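Catechol 1,2-dioxygenase (Burkholderia ambifaria, PDB 5VXT) probably catalyses the iron(III)-dependent intradiol ring cleavage of catechol with molecular oxygen, yielding cis,cis-muconate. Local coordinates at residues H180-T184 with G185-D189. Numbering follows the deposited sequence.
Sequences HFDPT and GKQSD
The carboxylate of D182 lies across the end of the Q187 side chain, and its OD2 accepts a hydrogen bond from Q187 NE2 at 2.8 Å. The bond is nearly straight, with an N-H...O angle of 177°. D182 OD2 lies in the amide plane of Q187, whereas NE2 comes to OD2 from the anti side of a carboxylate turned 72° from that amide. Two torsions account for the meeting: D182 carries CG opposite its backbone N (chi1 -167°), and Q187 runs extended beyond CG. Q187 CG also approaches D182 OD2, at 3.6 Å. The amide is held at its other end too, where the Q187 OE1 to N191 ND2 bond is consistent with the orientation that the D182 bond indicates.

The second oxygen of D182 turns back on its own segment: OD1 accepts from T184 N at 2.8 Å, which defines an Asx turn. T184 OG1 also comes to D182 OD1, at a very short 2.5 Å that leaves the details of that bond doubtful. Water bridges the two limbs further along, accepting from Q187 N at 3.2 Å and, weakly, from H180 N; a second water joins H180 ND1 to D189 OD1.

This surface loop connects strands 166-170 and 193-197 of the dioxygenase domain, with the side chain of Q187 about 12 Å from the iron(III) ion. With one N-H donor to each oxygen, D182 is probably stabilised as the carboxylate anion, coupling the turn at T184 to the returning limb at Q187.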
ATOM      1  N   HIS B 180      10.750  18.598  11.818  1.00 44.67           N
ATOM      2  CA  HIS B 180      11.095  17.229  11.434  1.00 42.75           C
ATOM      3  C   HIS B 180      10.376  16.803  10.155  1.00 37.78           C
ATOM      4  O   HIS B 180      10.714  15.766   9.578  1.00 35.78           O
ATOM      5  CB  HIS B 180      10.799  16.230  12.563  1.00 51.49           C
ATOM      6  CG  HIS B 180      11.711  15.040  12.571  1.00 61.94           C
ATOM      7  ND1 HIS B 180      12.998  15.094  13.062  1.00 66.18           N
ATOM      8  CD2 HIS B 180      11.522  13.768  12.148  1.00 64.84           C
ATOM      9  CE1 HIS B 180      13.563  13.905  12.940  1.00 67.10           C
ATOM     10  NE2 HIS B 180      12.690  13.082  12.388  1.00 63.52           N
ATOM     11  N   PHE B 181       9.398  17.594   9.690  1.00 35.51           N
ATOM     12  CA  PHE B 181       8.631  17.273   8.487  1.00 36.49           C
ATOM     13  C   PHE B 181       8.487  18.483   7.574  1.00 39.93           C
ATOM     14  O   PHE B 181       7.506  18.585   6.830  1.00 38.23           O
ATOM     15  CB  PHE B 181       7.237  16.745   8.832  1.00 32.73           C
ATOM     16  CG  PHE B 181       7.234  15.559   9.736  1.00 35.14           C
ATOM     17  CD1 PHE B 181       7.072  15.719  11.107  1.00 37.46           C
ATOM     18  CD2 PHE B 181       7.381  14.279   9.217  1.00 36.48           C
ATOM     19  CE1 PHE B 181       7.067  14.622  11.950  1.00 40.58           C
ATOM     20  CE2 PHE B 181       7.378  13.180  10.050  1.00 36.46           C
ATOM     21  CZ  PHE B 181       7.221  13.346  11.417  1.00 38.42           C
ATOM     22  N   ASP B 182       9.434  19.418   7.621  1.00 40.33           N
ATOM     23  CA  ASP B 182       9.305  20.644   6.839  1.00 41.18           C
ATOM     24  C   ASP B 182       9.934  20.451   5.464  1.00 45.01           C
ATOM     25  O   ASP B 182      11.152  20.245   5.377  1.00 43.13           O
ATOM     26  CB  ASP B 182       9.957  21.811   7.559  1.00 37.73           C
ATOM     27  CG  ASP B 182       9.587  23.158   6.949  1.00 40.62           C
ATOM     28  OD1 ASP B 182       9.496  23.257   5.701  1.00 38.63           O
ATOM     29  OD2 ASP B 182       9.381  24.122   7.721  1.00 39.65           O
ATOM     30  N   PRO B 183       9.163  20.528   4.375  1.00 43.04           N
ATOM     31  CA  PRO B 183       9.732  20.313   3.039  1.00 47.27           C
ATOM     32  C   PRO B 183      10.472  21.512   2.472  1.00 48.12           C
ATOM     33  O   PRO B 183      10.998  21.418   1.358  1.00 52.38           O
ATOM     34  CB  PRO B 183       8.490  19.987   2.195  1.00 43.15           C
ATOM     35  CG  PRO B 183       7.412  20.789   2.837  1.00 39.42           C
ATOM     36  CD  PRO B 183       7.713  20.785   4.323  1.00 36.89           C
ATOM     37  N   THR B 184      10.526  22.636   3.191  1.00 46.92           N
ATOM     38  CA  THR B 184      11.237  23.814   2.719  1.00 50.68           C
ATOM     39  C   THR B 184      12.570  24.034   3.415  1.00 57.18           C
ATOM     40  O   THR B 184      13.408  24.772   2.889  1.00 61.25           O
ATOM     41  CB  THR B 184      10.372  25.072   2.896  1.00 55.06           C
ATOM     42  OG1 THR B 184       9.963  25.189   4.265  1.00 56.92           O
ATOM     43  CG2 THR B 184       9.142  25.000   2.013  1.00 55.38           C
ATOM     44  N   GLY B 185      12.783  23.415   4.568  1.00 58.36           N
ATOM     45  CA  GLY B 185      14.036  23.563   5.279  1.00 59.66           C
ATOM     46  C   GLY B 185      14.043  22.673   6.503  1.00 62.10           C
ATOM     47  O   GLY B 185      13.141  21.857   6.705  1.00 67.45           O
ATOM     48  N   LYS B 186      15.078  22.835   7.319  1.00 61.38           N
ATOM     49  CA  LYS B 186      15.209  22.093   8.568  1.00 61.07           C
ATOM     50  C   LYS B 186      14.944  23.051   9.720  1.00 61.85           C
ATOM     51  O   LYS B 186      15.769  23.925  10.008  1.00 72.75           O
ATOM     52  CB  LYS B 186      16.589  21.451   8.694  1.00 63.08           C
ATOM     53  N   GLN B 187      13.786  22.906  10.361  1.00 55.34           N
ATOM     54  CA  GLN B 187      13.553  23.619  11.607  1.00 51.78           C
ATOM     55  C   GLN B 187      14.404  23.002  12.713  1.00 46.52           C
ATOM     56  O   GLN B 187      14.972  21.916  12.570  1.00 48.92           O
ATOM     57  CB  GLN B 187      12.074  23.576  11.998  1.00 52.31           C
ATOM     58  CG  GLN B 187      11.089  23.825  10.861  1.00 48.83           C
ATOM     59  CD  GLN B 187       9.645  23.907  11.347  1.00 46.35           C
ATOM     60  OE1 GLN B 187       9.373  23.880  12.548  1.00 43.94           O
ATOM     61  NE2 GLN B 187       8.714  24.010  10.410  1.00 41.41           N
ATOM     62  N   SER B 188      14.502  23.713  13.828  1.00 48.77           N
ATOM     63  CA  SER B 188      15.199  23.155  14.975  1.00 51.59           C
ATOM     64  C   SER B 188      14.467  21.916  15.478  1.00 49.70           C
ATOM     65  O   SER B 188      13.246  21.795  15.349  1.00 47.90           O
ATOM     66  CB  SER B 188      15.304  24.197  16.088  1.00 50.53           C
ATOM     67  OG  SER B 188      16.017  25.335  15.643  1.00 50.79           O
ATOM     68  N   ASP B 189      15.230  20.977  16.032  1.00 55.78           N
ATOM     69  CA  ASP B 189      14.626  19.829  16.695  1.00 55.89           C
ATOM     70  C   ASP B 189      13.649  20.308  17.761  1.00 52.85           C
ATOM     71  O   ASP B 189      14.007  21.116  18.622  1.00 54.07           O
ATOM     72  CB  ASP B 189      15.708  18.940  17.322  1.00 58.56           C
ATOM     73  CG  ASP B 189      16.597  18.260  16.286  1.00 58.16           C
ATOM     74  OD1 ASP B 189      16.089  17.886  15.207  1.00 59.69           O
ATOM     75  OD2 ASP B 189      17.807  18.094  16.557  1.00 58.44           O
TER
HETATM   76  O   HOH W   1      12.221  20.172   9.658  1.00 31.18           O
HETATM   77  O   HOH W   2      13.216  17.390  14.184  1.00 50.21           O